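Local coordinates for putative uncharacterized protein (Bacillus anthracis, PDB 3LNO) that is of unknown function but belongs to the DUF59 family and may, like its relatives, take part in iron-sulfur cluster assembly, at residues Leu25-Asp37 / Val86-Ala100. Residues are numbered along the deposited sequence; the frame is centred on the assembly and turned at random.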
ATOM      1  N   LEU A  25      -9.751 -10.397   2.190  1.00 48.31           N
ATOM      2  CA  LEU A  25     -10.892  -9.491   2.190  1.00 41.40           C
ATOM      3  C   LEU A  25     -11.406  -9.113   0.819  1.00 39.27           C
ATOM      4  O   LEU A  25     -12.484  -8.542   0.710  1.00 42.55           O
ATOM      5  CB  LEU A  25     -10.582  -8.225   2.970  1.00 40.77           C
ATOM      6  CG  LEU A  25     -10.563  -8.443   4.466  1.00 46.04           C
ATOM      7  CD1 LEU A  25     -10.026  -7.198   5.153  1.00 45.29           C
ATOM      8  CD2 LEU A  25     -11.982  -8.812   4.952  1.00 47.64           C
ATOM      9  N   GLY A  26     -10.641  -9.406  -0.225  1.00 36.97           N
ATOM     10  CA  GLY A  26     -11.038  -9.008  -1.567  1.00 36.73           C
ATOM     11  C   GLY A  26     -11.075  -7.497  -1.761  1.00 40.13           C
ATOM     12  O   GLY A  26     -11.816  -7.004  -2.605  1.00 44.71           O
ATOM     13  N   VAL A  27     -10.259  -6.765  -0.997  1.00 28.71           N
ATOM     14  CA  VAL A  27     -10.221  -5.304  -1.071  1.00 25.01           C
ATOM     15  C   VAL A  27      -8.766  -4.880  -1.182  1.00 27.83           C
ATOM     16  O   VAL A  27      -7.895  -5.531  -0.594  1.00 34.58           O
ATOM     17  CB  VAL A  27     -10.915  -4.664   0.170  1.00 29.76           C
ATOM     18  CG1 VAL A  27     -10.642  -3.167   0.276  1.00 26.53           C
ATOM     19  CG2 VAL A  27     -12.415  -4.894   0.082  1.00 38.34           C
ATOM     20  N   ASP A  28      -8.477  -3.830  -1.948  1.00 29.50           N
ATOM     21  CA  ASP A  28      -7.080  -3.423  -2.140  1.00 27.29           C
ATOM     22  C   ASP A  28      -6.518  -2.762  -0.896  1.00 28.01           C
ATOM     23  O   ASP A  28      -7.268  -2.239  -0.073  1.00 22.47           O
ATOM     24  CB  ASP A  28      -6.920  -2.498  -3.330  1.00 37.93           C
ATOM     25  CG  ASP A  28      -7.548  -1.134  -3.099  1.00 52.51           C
ATOM     26  OD1 ASP A  28      -6.947  -0.305  -2.364  1.00 53.24           O
ATOM     27  OD2 ASP A  28      -8.644  -0.886  -3.666  1.00 56.44           O
ATOM     28  N   ILE A  29      -5.196  -2.754  -0.774  1.00 26.69           N
ATOM     29  CA  ILE A  29      -4.574  -2.323   0.474  1.00 27.43           C
ATOM     30  C   ILE A  29      -4.748  -0.828   0.745  1.00 24.17           C
ATOM     31  O   ILE A  29      -4.699  -0.373   1.889  1.00 29.19           O
ATOM     32  CB  ILE A  29      -3.085  -2.741   0.520  1.00 26.50           C
ATOM     33  CG1 ILE A  29      -2.289  -2.052  -0.590  1.00 24.22           C
ATOM     34  CG2 ILE A  29      -2.979  -4.235   0.344  1.00 24.84           C
ATOM     35  CD1 ILE A  29      -0.771  -2.310  -0.528  1.00 25.32           C
ATOM     36  N   VAL A  30      -4.890  -0.054  -0.318  1.00 21.75           N
ATOM     37  CA  VAL A  30      -5.164   1.365  -0.207  1.00 24.61           C
ATOM     38  C   VAL A  30      -6.547   1.584   0.435  1.00 28.96           C
ATOM     39  O   VAL A  30      -6.663   2.234   1.494  1.00 27.95           O
ATOM     40  CB  VAL A  30      -5.042   2.058  -1.596  1.00 26.77           C
ATOM     41  CG1 VAL A  30      -5.693   3.434  -1.590  1.00 26.39           C
ATOM     42  CG2 VAL A  30      -3.574   2.187  -1.968  1.00 31.78           C
ATOM     43  N   ASN A  31      -7.589   1.010  -0.171  1.00 23.61           N
ATOM     44  CA  ASN A  31      -8.934   1.147   0.392  1.00 22.94           C
ATOM     45  C   ASN A  31      -9.077   0.513   1.779  1.00 24.03           C
ATOM     46  O   ASN A  31      -9.879   0.966   2.584  1.00 28.14           O
ATOM     47  CB  ASN A  31     -10.013   0.673  -0.593  1.00 22.79           C
ATOM     48  CG  ASN A  31     -10.270   1.691  -1.699  1.00 32.26           C
ATOM     49  OD1 ASN A  31      -9.815   1.506  -2.825  1.00 40.90           O
ATOM     50  ND2 ASN A  31     -10.986   2.782  -1.375  1.00 26.56           N
ATOM     51  N   LEU A  32      -8.253  -0.487   2.089  1.00 24.79           N
ATOM     52  CA  LEU A  32      -8.282  -1.024   3.444  1.00 25.91           C
ATOM     53  C   LEU A  32      -7.689  -0.089   4.498  1.00 25.94           C
ATOM     54  O   LEU A  32      -7.954  -0.254   5.679  1.00 26.32           O
ATOM     55  CB  LEU A  32      -7.562  -2.363   3.535  1.00 26.39           C
ATOM     56  CG  LEU A  32      -8.394  -3.582   3.150  1.00 33.33           C
ATOM     57  CD1 LEU A  32      -7.545  -4.835   3.316  1.00 33.76           C
ATOM     58  CD2 LEU A  32      -9.675  -3.672   3.982  1.00 32.60           C
ATOM     59  N   GLY A  33      -6.879   0.869   4.076  1.00 25.10           N
ATOM     60  CA  GLY A  33      -6.186   1.719   5.029  1.00 21.69           C
ATOM     61  C   GLY A  33      -4.891   1.106   5.534  1.00 27.03           C
ATOM     62  O   GLY A  33      -4.395   1.501   6.601  1.00 18.16           O
ATOM     63  N   LEU A  34      -4.347   0.124   4.810  1.00 22.30           N
ATOM     64  CA  LEU A  34      -3.104  -0.524   5.261  1.00 25.16           C
ATOM     65  C   LEU A  34      -1.843   0.254   4.954  1.00 23.69           C
ATOM     66  O   LEU A  34      -0.817   0.010   5.586  1.00 21.30           O
ATOM     67  CB  LEU A  34      -2.931  -1.935   4.686  1.00 20.72           C
ATOM     68  CG  LEU A  34      -4.025  -2.944   5.033  1.00 23.54           C
ATOM     69  CD1 LEU A  34      -3.692  -4.246   4.363  1.00 31.37           C
ATOM     70  CD2 LEU A  34      -4.120  -3.105   6.564  1.00 23.22           C
ATOM     71  N   VAL A  35      -1.905   1.161   3.980  1.00 24.25           N
ATOM     72  CA  VAL A  35      -0.730   1.915   3.570  1.00 25.25           C
ATOM     73  C   VAL A  35      -0.613   3.224   4.360  1.00 32.97           C
ATOM     74  O   VAL A  35      -1.447   4.144   4.213  1.00 23.84           O
ATOM     75  CB  VAL A  35      -0.722   2.207   2.065  1.00 26.22           C
ATOM     76  CG1 VAL A  35       0.614   2.804   1.662  1.00 24.99           C
ATOM     77  CG2 VAL A  35      -0.978   0.931   1.254  1.00 21.31           C
ATOM     78  N   TYR A  36       0.423   3.294   5.201  1.00 27.70           N
ATOM     79  CA  TYR A  36       0.653   4.449   6.094  1.00 28.92           C
ATOM     80  C   TYR A  36       1.499   5.559   5.479  1.00 27.56           C
ATOM     81  O   TYR A  36       1.343   6.723   5.799  1.00 27.69           O
ATOM     82  CB  TYR A  36       1.348   3.984   7.381  1.00 23.78           C
ATOM     83  CG  TYR A  36       0.470   3.201   8.301  1.00 25.55           C
ATOM     84  CD1 TYR A  36      -0.881   3.053   8.026  1.00 23.68           C
ATOM     85  CD2 TYR A  36       0.992   2.599   9.456  1.00 27.86           C
ATOM     86  CE1 TYR A  36      -1.716   2.335   8.870  1.00 25.04           C
ATOM     87  CE2 TYR A  36       0.176   1.891  10.315  1.00 23.97           C
ATOM     88  CZ  TYR A  36      -1.189   1.783  10.009  1.00 25.99           C
ATOM     89  OH  TYR A  36      -2.024   1.122  10.834  1.00 26.56           O
ATOM     90  N   ASP A  37       2.426   5.214   4.599  1.00 24.49           N
ATOM     91  CA  ASP A  37       3.304   6.267   4.077  1.00 20.32           C
ATOM     92  C   ASP A  37       3.937   5.805   2.795  1.00 25.13           C
ATOM     93  O   ASP A  37       4.346   4.653   2.697  1.00 20.66           O
ATOM     94  CB  ASP A  37       4.410   6.586   5.099  1.00 27.00           C
ATOM     95  CG  ASP A  37       5.204   7.829   4.736  1.00 41.21           C
ATOM     96  OD1 ASP A  37       4.675   8.740   4.049  1.00 33.37           O
ATOM     97  OD2 ASP A  37       6.367   7.909   5.167  1.00 57.86           O
ATOM     98  N   VAL A  86       4.988  -2.349   9.480  1.00 29.28           N
ATOM     99  CA  VAL A  86       5.046  -1.917  10.873  1.00 29.12           C
ATOM    100  C   VAL A  86       3.768  -2.325  11.581  1.00 34.65           C
ATOM    101  O   VAL A  86       2.824  -2.779  10.945  1.00 34.59           O
ATOM    102  CB  VAL A  86       5.328  -0.394  11.007  1.00 38.27           C
ATOM    103  CG1 VAL A  86       6.648  -0.046  10.315  1.00 38.02           C
ATOM    104  CG2 VAL A  86       4.188   0.432  10.441  1.00 29.53           C
ATOM    105  N   TRP A  87       3.762  -2.205  12.902  1.00 37.64           N
ATOM    106  CA  TRP A  87       2.642  -2.652  13.712  1.00 36.93           C
ATOM    107  C   TRP A  87       2.139  -1.508  14.591  1.00 36.06           C
ATOM    108  O   TRP A  87       1.235  -1.680  15.414  1.00 31.77           O
ATOM    109  CB  TRP A  87       3.067  -3.868  14.545  1.00 41.51           C
ATOM    110  CG  TRP A  87       3.545  -4.944  13.639  1.00 45.09           C
ATOM    111  CD1 TRP A  87       4.833  -5.367  13.465  1.00 41.77           C
ATOM    112  CD2 TRP A  87       2.743  -5.696  12.712  1.00 40.31           C
ATOM    113  NE1 TRP A  87       4.873  -6.343  12.502  1.00 41.31           N
ATOM    114  CE2 TRP A  87       3.605  -6.567  12.029  1.00 38.60           C
ATOM    115  CE3 TRP A  87       1.377  -5.714  12.400  1.00 39.29           C
ATOM    116  CZ2 TRP A  87       3.152  -7.443  11.042  1.00 38.06           C
ATOM    117  CZ3 TRP A  87       0.927  -6.590  11.430  1.00 36.34           C
ATOM    118  CH2 TRP A  87       1.813  -7.433  10.755  1.00 36.14           C
ATOM    119  N   ASN A  88       2.721  -0.328  14.393  1.00 36.28           N
ATOM    120  CA  ASN A  88       2.363   0.832  15.191  1.00 41.98           C
ATOM    121  C   ASN A  88       2.235   2.069  14.339  1.00 42.75           C
ATOM    122  O   ASN A  88       3.163   2.397  13.599  1.00 43.11           O
ATOM    123  CB  ASN A  88       3.444   1.088  16.234  1.00 53.67           C
ATOM    124  CG  ASN A  88       3.002   0.735  17.610  1.00 63.33           C
ATOM    125  OD1 ASN A  88       2.097   1.368  18.167  1.00 66.94           O
ATOM    126  ND2 ASN A  88       3.624  -0.289  18.180  1.00 66.25           N
ATOM    127  N   PRO A  89       1.088   2.763  14.428  1.00 35.40           N
ATOM    128  CA  PRO A  89      -0.111   2.410  15.187  1.00 32.09           C
ATOM    129  C   PRO A  89      -0.824   1.184  14.580  1.00 33.69           C
ATOM    130  O   PRO A  89      -0.647   0.847  13.411  1.00 33.62           O
ATOM    131  CB  PRO A  89      -1.004   3.657  14.999  1.00 28.05           C
ATOM    132  CG  PRO A  89      -0.635   4.084  13.592  1.00 31.48           C
ATOM    133  CD  PRO A  89       0.867   3.973  13.611  1.00 30.61           C
ATOM    134  N   PRO A  90      -1.652   0.527  15.377  1.00 37.43           N
ATOM    135  CA  PRO A  90      -2.213  -0.740  14.916  1.00 37.88           C
ATOM    136  C   PRO A  90      -3.348  -0.477  13.942  1.00 34.06           C
ATOM    137  O   PRO A  90      -4.096   0.460  14.123  1.00 33.22           O
ATOM    138  CB  PRO A  90      -2.778  -1.363  16.202  1.00 39.23           C
ATOM    139  CG  PRO A  90      -2.519  -0.360  17.310  1.00 43.59           C
ATOM    140  CD  PRO A  90      -2.193   0.939  16.678  1.00 41.77           C
ATOM    141  N   TRP A  91      -3.493  -1.302  12.924  1.00 29.94           N
ATOM    142  CA  TRP A  91      -4.641  -1.164  12.044  1.00 27.87           C
ATOM    143  C   TRP A  91      -5.981  -1.376  12.755  1.00 26.73           C
ATOM    144  O   TRP A  91      -6.078  -2.055  13.767  1.00 35.62           O
ATOM    145  CB  TRP A  91      -4.524  -2.136  10.863  1.00 27.59           C
ATOM    146  CG  TRP A  91      -5.630  -2.003   9.850  1.00 28.25           C
ATOM    147  CD1 TRP A  91      -5.693  -1.121   8.804  1.00 27.05           C
ATOM    148  CD2 TRP A  91      -6.807  -2.820   9.756  1.00 27.92           C
ATOM    149  NE1 TRP A  91      -6.847  -1.339   8.067  1.00 22.85           N
ATOM    150  CE2 TRP A  91      -7.557  -2.358   8.651  1.00 31.59           C
ATOM    151  CE3 TRP A  91      -7.320  -3.868  10.522  1.00 30.43           C
ATOM    152  CZ2 TRP A  91      -8.776  -2.926   8.284  1.00 34.73           C
ATOM    153  CZ3 TRP A  91      -8.523  -4.423  10.159  1.00 38.52           C
ATOM    154  CH2 TRP A  91      -9.241  -3.949   9.052  1.00 36.78           C
ATOM    155  N   SER A  92      -7.027  -0.790  12.206  1.00 31.87           N
ATOM    156  CA  SER A  92      -8.375  -1.145  12.588  1.00 31.61           C
ATOM    157  C   SER A  92      -9.275  -0.792  11.416  1.00 26.79           C
ATOM    158  O   SER A  92      -8.910  -0.012  10.553  1.00 29.65           O
ATOM    159  CB  SER A  92      -8.809  -0.369  13.849  1.00 39.83           C
ATOM    160  OG  SER A  92      -9.453   0.856  13.519  1.00 37.44           O
ATOM    161  N   LYS A  93     -10.471  -1.345  11.429  1.00 30.03           N
ATOM    162  CA  LYS A  93     -11.457  -1.138  10.406  1.00 29.09           C
ATOM    163  C   LYS A  93     -11.893   0.333  10.249  1.00 24.32           C
ATOM    164  O   LYS A  93     -12.370   0.709   9.189  1.00 27.13           O
ATOM    165  CB  LYS A  93     -12.677  -2.013  10.715  1.00 40.29           C
ATOM    166  CG  LYS A  93     -13.333  -1.644  12.044  1.00 53.75           C
ATOM    167  CD  LYS A  93     -14.424  -2.624  12.443  1.00 66.12           C
ATOM    168  CE  LYS A  93     -15.011  -2.251  13.801  1.00 74.24           C
ATOM    169  NZ  LYS A  93     -15.889  -3.335  14.355  1.00 82.32           N
ATOM    170  N   GLU A  94     -11.703   1.156  11.282  1.00 23.39           N
ATOM    171  CA  GLU A  94     -11.982   2.593  11.188  1.00 27.77           C
ATOM    172  C   GLU A  94     -11.144   3.262  10.124  1.00 23.57           C
ATOM    173  O   GLU A  94     -11.551   4.288   9.582  1.00 30.28           O
ATOM    174  CB  GLU A  94     -11.770   3.307  12.525  1.00 32.36           C
ATOM    175  CG  GLU A  94     -12.929   3.178  13.515  1.00 42.12           C
ATOM    176  CD  GLU A  94     -12.737   4.055  14.780  1.00 86.28           C
ATOM    177  OE1 GLU A  94     -11.629   4.043  15.379  1.00 80.14           O
ATOM    178  OE2 GLU A  94     -13.701   4.758  15.178  1.00 86.68           O
ATOM    179  N   ARG A  95     -10.011   2.645   9.779  1.00 21.05           N
ATOM    180  CA  ARG A  95      -9.095   3.154   8.747  1.00 22.94           C
ATOM    181  C   ARG A  95      -9.547   2.862   7.298  1.00 27.20           C
ATOM    182  O   ARG A  95      -8.983   3.366   6.319  1.00 25.56           O
ATOM    183  CB  ARG A  95      -7.691   2.572   8.950  1.00 25.98           C
ATOM    184  CG  ARG A  95      -7.006   3.113  10.171  1.00 28.59           C
ATOM    185  CD  ARG A  95      -5.592   2.564  10.280  1.00 32.31           C
ATOM    186  NE  ARG A  95      -4.977   3.048  11.497  1.00 36.50           N
ATOM    187  CZ  ARG A  95      -4.278   4.174  11.580  1.00 35.80           C
ATOM    188  NH1 ARG A  95      -4.095   4.935  10.505  1.00 36.24           N
ATOM    189  NH2 ARG A  95      -3.768   4.538  12.742  1.00 40.87           N
HETATM  190  N   MSE A  96     -10.581   2.066   7.151  1.00 27.57           N
HETATM  191  CA  MSE A  96     -11.057   1.773   5.796  1.00 28.36           C
HETATM  192  C   MSE A  96     -11.672   2.992   5.090  1.00 21.13           C
HETATM  193  O   MSE A  96     -12.274   3.842   5.741  1.00 20.27           O
HETATM  194  CB  MSE A  96     -12.069   0.660   5.906  1.00 19.69           C
HETATM  195  CG  MSE A  96     -11.362  -0.614   6.311  1.00 21.03           C
HETATM  196 SE   MSE A  96     -12.557  -2.148   6.238  0.75 47.30          SE
HETATM  197  CE  MSE A  96     -14.313  -1.391   6.497  1.00 35.99           C
ATOM    198  N   SER A  97     -11.539   3.070   3.767  1.00 23.45           N
ATOM    199  CA  SER A  97     -12.207   4.139   3.003  1.00 19.25           C
ATOM    200  C   SER A  97     -13.740   4.028   3.016  1.00 23.24           C
ATOM    201  O   SER A  97     -14.284   2.991   3.377  1.00 22.59           O
ATOM    202  CB  SER A  97     -11.739   4.098   1.533  1.00 24.91           C
ATOM    203  OG  SER A  97     -12.227   2.917   0.892  1.00 25.05           O
ATOM    204  N   ARG A  98     -14.422   5.082   2.548  1.00 27.22           N
ATOM    205  CA  ARG A  98     -15.883   5.074   2.412  1.00 25.90           C
ATOM    206  C   ARG A  98     -16.326   3.872   1.572  1.00 20.45           C
ATOM    207  O   ARG A  98     -17.244   3.163   1.949  1.00 22.83           O
ATOM    208  CB  ARG A  98     -16.352   6.406   1.783  1.00 26.10           C
ATOM    209  CG  ARG A  98     -17.871   6.516   1.346  1.00 24.85           C
ATOM    210  CD  ARG A  98     -18.117   7.813   0.557  1.00 23.77           C
ATOM    211  NE  ARG A  98     -17.239   7.902  -0.625  1.00 24.84           N
ATOM    212  CZ  ARG A  98     -17.548   7.405  -1.830  1.00 32.07           C
ATOM    213  NH1 ARG A  98     -16.674   7.495  -2.820  1.00 30.28           N
ATOM    214  NH2 ARG A  98     -18.728   6.803  -2.047  1.00 28.09           N
HETATM  215  N   MSE A  99     -15.669   3.622   0.440  1.00 21.41           N
HETATM  216  CA  MSE A  99     -16.091   2.492  -0.418  1.00 27.42           C
HETATM  217  C   MSE A  99     -15.850   1.123   0.224  1.00 27.26           C
HETATM  218  O   MSE A  99     -16.647   0.195   0.043  1.00 27.65           O
HETATM  219  CB  MSE A  99     -15.461   2.547  -1.827  1.00 20.99           C
HETATM  220  CG  MSE A  99     -16.126   3.593  -2.739  1.00 33.23           C
HETATM  221 SE   MSE A  99     -18.055   3.223  -2.971  0.78 34.82          SE
HETATM  222  CE  MSE A  99     -17.883   1.388  -3.691  1.00 26.36           C
ATOM    223  N   ALA A 100     -14.749   0.991   0.964  1.00 23.05           N
ATOM    224  CA  ALA A 100     -14.481  -0.251   1.666  1.00 25.66           C
ATOM    225  C   ALA A 100     -15.566  -0.503   2.704  1.00 23.54           C
ATOM    226  O   ALA A 100     -16.087  -1.628   2.818  1.00 27.61           O
ATOM    227  CB  ALA A 100     -13.055  -0.246   2.295  1.00 23.42           C
TER
HETATM  228  O   HOH W   1      -4.608   4.042   7.382  1.00 27.80           O
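Ser-97 N donates to Asn-31 O over 2.9 Å, nearly straight and in the carbonyl plane; with two further good hydrogen bonds, each also ending on a backbone carbonyl, it pins residues 86-97 to residues 31-36. Ser-97 OG adds a weak bond to the same oxygen. One residue on, Leu-32 O takes the indole N-H of Trp-91, with NE1 to O 2.8 Å; the oxygen lies in the ring plane, whereas the nitrogen stands above the carbonyl plane. The third runs the other way: Tyr-36 OH donates to Pro-89 O at 2.9 Å, again from above the carbonyl plane, just after the cis peptide before Pro-89.

With chi1 at -176°, Trp-91 swings its indole back across the end of the short, weakly bonded helical turn about 29-32. Leu-34 CD2 then presses on one face as a CH-pi contact, 3.6 Å from the centroid of the five-membered ring, while Lys-93 N sits over the opposite face. Beside it, Leu-32 CD2 and the selenium of selenomethionine Met-96 meet at 4.0 Å, their side chains running the same way. The Tyr-36 ring passes Pro-89 in the opposite sense, and its CD2 atom meets Val-86 CG2 obliquely, at 4.0 Å.

The extended Arg-95 side chain crosses that of Tyr-36 at about a right angle, with ring and guanidinium planes 46° apart; the phenol oxygen lies over one guanidinium face, toward its rim. A water bridges Arg-95 NH1 to Gly-33 O.

Gly-33 closes a Schellman motif, and its CA makes a CA-H...O contact of 3.5 Å with Arg-95 O. Ser-97 meanwhile caps helix 98-106, its OG accepting from Ala-100 N. The same serine thus bonds the 31-32 turn through its N, which ties the start of that helix to the turn.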